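Local coordinates for PRESAN domain-containing protein (Plasmodium falciparum, PDB 7D2W) that is of unknown function but, as a helical member of the PHIST family of malaria parasite proteins, probably takes part in protein binding, at residues A[52-63]-A[149-160]. Residues are numbered along the deposited sequence; the frame is centred on the assembly and turned at random. Where two conformers were deposited one is given.
Sequences LYELFDLLVQVP and IDEIKSFIRSCI
Phe56 turns the edge of its ring to Ile156, Phe56 CZ standing 3.8 Å from Ile156 CG2, while the methylenes of Lys153 run past it, CG over one ring face. A buried phenyl ring suits this place because it offers a rim to the isoleucine and a face to the lysine's methylenes. Beside it Leu52 CD2 lies 4.0 Å from Ile160 CD1. Farther along the chain, Ile149 reaches into the turn: with CG1 anti to its backbone N (chi1 -171°), it brings Ile149 CD1 within 3.7 Å of Pro63 CD, while CG2 of Val62 slides alongside its CB. Its CG2 meets the carbonyl oxygen of Val60, and the rigid proline ring suits a bend of the chain; Leu59 and Pro63 also rest on helix 65-93.

At the polar edge Lys153, bent at chi3 (-69°), carries its ammonium to two backbone carbonyls, NZ donating to Phe56 O at 3.1 Å and to Leu59 O at 3.0 Å, both almost in line with C=O. A long, flexible lysine can thus tie both carbonyls to one point. In the conformer given, Tyr53 lays one face on the Arg157 guanidinium, a cation-pi stack with planes 15° apart and Arg157 CZ 3.6 Å from the Tyr53 ring centroid. An electron-rich ring suits this flat cation, whose in-plane N-H groups can still serve partners at its rim: NE hydrogen-bonds to Ser154 of the second subunit, placing the stack beside the dimer interface. Here the short N-terminal helix 49-58 lies antiparallel on the start of helix 149-181, within the four-helix bundle of this PRESAN-domain protein.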
loop_
_atom_site.group_PDB
_atom_site.type_symbol
_atom_site.label_atom_id
_atom_site.label_comp_id
_atom_site.label_asym_id
_atom_site.label_seq_id
_atom_site.Cartn_x
_atom_site.Cartn_y
_atom_site.Cartn_z
ATOM N N LEU A 52 -9.723 1.652 16.814
ATOM C CA LEU A 52 -10.606 2.544 16.076
ATOM C C LEU A 52 -11.629 1.758 15.267
ATOM O O LEU A 52 -12.809 2.123 15.219
ATOM C CB LEU A 52 -9.764 3.456 15.183
ATOM C CG LEU A 52 -10.502 4.574 14.457
ATOM C CD1 LEU A 52 -10.883 5.646 15.448
ATOM C CD2 LEU A 52 -9.641 5.152 13.326
ATOM N N TYR A 53 -11.208 0.666 14.634
ATOM C CA TYR A 53 -12.152 -0.112 13.837
ATOM C C TYR A 53 -13.142 -0.876 14.705
ATOM O O TYR A 53 -14.291 -1.079 14.293
ATOM C CB TYR A 53 -11.394 -1.058 12.913
ATOM C CG TYR A 53 -10.544 -0.300 11.898
ATOM C CD1 TYR A 53 -10.809 1.035 11.605
ATOM C CD2 TYR A 53 -9.467 -0.912 11.259
ATOM C CE1 TYR A 53 -10.043 1.736 10.684
ATOM C CE2 TYR A 53 -8.698 -0.216 10.325
ATOM C CZ TYR A 53 -8.989 1.101 10.051
ATOM O OH TYR A 53 -8.230 1.801 9.135
ATOM N N GLU A 54 -12.709 -1.344 15.881
ATOM C CA GLU A 54 -13.655 -1.917 16.836
ATOM C C GLU A 54 -14.659 -0.858 17.289
ATOM O O GLU A 54 -15.872 -1.094 17.316
ATOM C CB GLU A 54 -12.893 -2.505 18.028
ATOM C CG GLU A 54 -11.997 -3.701 17.668
ATOM C CD GLU A 54 -10.929 -4.016 18.724
ATOM O OE1 GLU A 54 -10.622 -3.143 19.565
ATOM O OE2 GLU A 54 -10.390 -5.144 18.703
ATOM N N LEU A 55 -14.165 0.329 17.615
ATOM C CA LEU A 55 -15.033 1.435 18.001
ATOM C C LEU A 55 -15.989 1.837 16.887
ATOM O O LEU A 55 -17.060 2.386 17.169
ATOM C CB LEU A 55 -14.170 2.611 18.414
ATOM C CG LEU A 55 -14.775 3.862 19.009
ATOM C CD1 LEU A 55 -15.367 3.603 20.373
ATOM C CD2 LEU A 55 -13.648 4.865 19.061
ATOM N N PHE A 56 -15.621 1.586 15.623
ATOM C CA PHE A 56 -16.510 1.856 14.499
ATOM C C PHE A 56 -17.701 0.918 14.459
ATOM O O PHE A 56 -18.531 1.030 13.552
ATOM C CB PHE A 56 -15.772 1.752 13.159
ATOM C CG PHE A 56 -15.002 2.989 12.788
ATOM C CD1 PHE A 56 -14.965 4.077 13.636
ATOM C CD2 PHE A 56 -14.295 3.053 11.599
ATOM C CE1 PHE A 56 -14.246 5.221 13.309
ATOM C CE2 PHE A 56 -13.579 4.187 11.268
ATOM C CZ PHE A 56 -13.548 5.272 12.135
ATOM N N ASP A 57 -17.799 -0.033 15.384
ATOM C CA ASP A 57 -19.001 -0.843 15.478
ATOM C C ASP A 57 -19.853 -0.466 16.674
ATOM O O ASP A 57 -21.053 -0.760 16.677
ATOM C CB ASP A 57 -18.638 -2.334 15.518
ATOM C CG ASP A 57 -17.706 -2.735 14.372
ATOM O OD1 ASP A 57 -17.697 -2.044 13.332
ATOM O OD2 ASP A 57 -16.981 -3.743 14.503
ATOM N N LEU A 58 -19.268 0.223 17.660
ATOM C CA LEU A 58 -20.039 0.851 18.724
ATOM C C LEU A 58 -20.798 2.077 18.243
ATOM O O LEU A 58 -21.649 2.591 18.982
ATOM C CB LEU A 58 -19.115 1.248 19.866
ATOM C CG LEU A 58 -18.161 0.125 20.245
ATOM C CD1 LEU A 58 -17.133 0.621 21.239
ATOM C CD2 LEU A 58 -18.968 -1.039 20.790
ATOM N N LEU A 59 -20.495 2.562 17.036
ATOM C CA LEU A 59 -21.236 3.650 16.399
ATOM C C LEU A 59 -22.239 3.028 15.439
ATOM O O LEU A 59 -21.929 2.720 14.286
ATOM C CB LEU A 59 -20.294 4.609 15.686
ATOM C CG LEU A 59 -19.202 5.178 16.588
ATOM C CD1 LEU A 59 -18.163 5.909 15.777
ATOM C CD2 LEU A 59 -19.820 6.104 17.612
ATOM N N VAL A 60 -23.452 2.816 15.941
ATOM C CA VAL A 60 -24.564 2.360 15.114
ATOM C C VAL A 60 -25.374 3.545 14.594
ATOM O O VAL A 60 -26.034 3.439 13.553
ATOM C CB VAL A 60 -25.451 1.392 15.918
ATOM C CG1 VAL A 60 -24.864 -0.010 15.896
ATOM C CG2 VAL A 60 -25.599 1.883 17.354
ATOM N N GLN A 61 -25.349 4.660 15.322
ATOM C CA GLN A 61 -25.947 5.920 14.924
ATOM C C GLN A 61 -24.848 6.957 14.820
ATOM O O GLN A 61 -23.776 6.807 15.412
ATOM C CB GLN A 61 -26.992 6.404 15.937
ATOM C CG GLN A 61 -28.051 5.392 16.302
ATOM C CD GLN A 61 -29.125 5.989 17.190
ATOM O OE1 GLN A 61 -28.829 6.690 18.161
ATOM N NE2 GLN A 61 -30.382 5.725 16.855
ATOM N N VAL A 62 -25.127 8.018 14.070
ATOM C CA VAL A 62 -24.207 9.149 13.983
ATOM C C VAL A 62 -24.024 9.727 15.385
ATOM O O VAL A 62 -25.007 10.083 16.041
ATOM C CB VAL A 62 -24.712 10.212 12.997
ATOM C CG1 VAL A 62 -23.694 11.334 12.863
ATOM C CG2 VAL A 62 -24.990 9.577 11.652
ATOM N N PRO A 63 -22.797 9.809 15.883
ATOM C CA PRO A 63 -22.566 10.380 17.219
ATOM C C PRO A 63 -22.470 11.892 17.144
ATOM O O PRO A 63 -22.469 12.457 16.040
ATOM C CB PRO A 63 -21.227 9.752 17.630
ATOM C CG PRO A 63 -20.513 9.571 16.341
ATOM C CD PRO A 63 -21.562 9.277 15.283
ATOM N N ILE A 149 -23.974 7.436 9.153
ATOM C CA ILE A 149 -22.809 6.958 9.887
ATOM C C ILE A 149 -22.007 5.967 9.044
ATOM O O ILE A 149 -20.771 5.955 9.094
ATOM C CB ILE A 149 -23.235 6.361 11.245
ATOM C CG1 ILE A 149 -22.008 6.071 12.106
ATOM C CG2 ILE A 149 -24.078 5.103 11.064
ATOM C CD1 ILE A 149 -21.075 7.256 12.264
ATOM N N ASP A 150 -22.686 5.138 8.241
ATOM C CA ASP A 150 -21.964 4.152 7.434
ATOM C C ASP A 150 -21.055 4.834 6.427
ATOM O O ASP A 150 -19.932 4.379 6.172
ATOM C CB ASP A 150 -22.945 3.236 6.701
ATOM C CG ASP A 150 -23.460 2.113 7.571
ATOM O OD1 ASP A 150 -23.052 2.024 8.749
ATOM O OD2 ASP A 150 -24.280 1.314 7.066
ATOM N N GLU A 151 -21.540 5.919 5.826
ATOM C CA GLU A 151 -20.748 6.653 4.853
ATOM C C GLU A 151 -19.540 7.293 5.520
ATOM O O GLU A 151 -18.427 7.271 4.974
ATOM C CB GLU A 151 -21.627 7.707 4.165
ATOM C CG GLU A 151 -20.892 8.537 3.112
ATOM C CD GLU A 151 -21.818 9.397 2.247
ATOM O OE1 GLU A 151 -23.040 9.437 2.507
ATOM O OE2 GLU A 151 -21.312 10.027 1.288
ATOM N N ILE A 152 -19.742 7.858 6.706
ATOM C CA ILE A 152 -18.645 8.505 7.417
ATOM C C ILE A 152 -17.586 7.486 7.815
ATOM O O ILE A 152 -16.382 7.735 7.677
ATOM C CB ILE A 152 -19.195 9.273 8.633
ATOM C CG1 ILE A 152 -20.038 10.462 8.156
ATOM C CG2 ILE A 152 -18.058 9.709 9.559
ATOM C CD1 ILE A 152 -20.842 11.120 9.264
ATOM N N LYS A 153 -18.010 6.323 8.317
ATOM C CA LYS A 153 -17.047 5.298 8.720
ATOM C C LYS A 153 -16.232 4.807 7.530
ATOM O O LYS A 153 -15.006 4.645 7.618
ATOM C CB LYS A 153 -17.779 4.129 9.385
ATOM C CG LYS A 153 -18.486 4.486 10.675
ATOM C CD LYS A 153 -18.913 3.236 11.441
ATOM C CE LYS A 153 -20.020 2.484 10.719
ATOM N NZ LYS A 153 -20.859 1.705 11.671
ATOM N N SER A 154 -16.900 4.550 6.404
ATOM C CA SER A 154 -16.174 4.141 5.209
ATOM C C SER A 154 -15.222 5.237 4.756
ATOM O O SER A 154 -14.105 4.949 4.310
ATOM C CB SER A 154 -17.152 3.787 4.083
ATOM O OG SER A 154 -18.054 2.787 4.517
ATOM N N PHE A 155 -15.645 6.500 4.860
ATOM C CA PHE A 155 -14.766 7.596 4.465
ATOM C C PHE A 155 -13.489 7.596 5.304
ATOM O O PHE A 155 -12.377 7.704 4.769
ATOM C CB PHE A 155 -15.507 8.928 4.586
ATOM C CG PHE A 155 -14.600 10.121 4.562
ATOM C CD1 PHE A 155 -14.176 10.665 3.357
ATOM C CD2 PHE A 155 -14.149 10.683 5.752
ATOM C CE1 PHE A 155 -13.332 11.760 3.333
ATOM C CE2 PHE A 155 -13.304 11.767 5.745
ATOM C CZ PHE A 155 -12.895 12.316 4.517
ATOM N N ILE A 156 -13.627 7.460 6.630
ATOM C CA ILE A 156 -12.449 7.541 7.491
ATOM C C ILE A 156 -11.514 6.370 7.222
ATOM O O ILE A 156 -10.289 6.546 7.102
ATOM C CB ILE A 156 -12.857 7.613 8.978
ATOM C CG1 ILE A 156 -13.642 8.895 9.269
ATOM C CG2 ILE A 156 -11.604 7.556 9.877
ATOM C CD1 ILE A 156 -14.300 8.909 10.681
ATOM N N ARG A 157 -12.060 5.149 7.121
ATOM C CA ARG A 157 -11.215 3.990 6.833
ATOM C C ARG A 157 -10.552 4.134 5.466
ATOM O O ARG A 157 -9.373 3.803 5.301
ATOM C CB ARG A 157 -12.028 2.688 6.921
ATOM C CG ARG A 157 -11.202 1.387 6.695
ATOM C CD ARG A 157 -11.659 0.194 7.573
ATOM N NE ARG A 157 -10.652 -0.874 7.664
ATOM C CZ ARG A 157 -10.792 -1.975 8.401
ATOM N NH1 ARG A 157 -9.821 -2.902 8.441
ATOM N NH2 ARG A 157 -11.900 -2.151 9.119
ATOM N N SER A 158 -11.278 4.675 4.483
ATOM C CA SER A 158 -10.672 4.866 3.165
ATOM C C SER A 158 -9.578 5.929 3.185
ATOM O O SER A 158 -8.605 5.812 2.435
ATOM C CB SER A 158 -11.743 5.210 2.121
ATOM O OG SER A 158 -12.387 4.007 1.728
ATOM N N CYS A 159 -9.704 6.959 4.033
ATOM C CA CYS A 159 -8.622 7.932 4.174
ATOM C C CYS A 159 -7.359 7.291 4.739
ATOM O O CYS A 159 -6.245 7.607 4.311
ATOM C CB CYS A 159 -9.065 9.084 5.073
ATOM S SG CYS A 159 -10.142 10.235 4.216
ATOM N N ILE A 160 -7.509 6.407 5.721
ATOM C CA ILE A 160 -6.342 5.719 6.260
ATOM C C ILE A 160 -5.722 4.822 5.195
ATOM O O ILE A 160 -4.495 4.803 5.021
ATOM C CB ILE A 160 -6.738 4.958 7.540
ATOM C CG1 ILE A 160 -7.082 5.979 8.632
ATOM C CG2 ILE A 160 -5.589 4.030 8.032
ATOM C CD1 ILE A 160 -7.768 5.350 9.843
#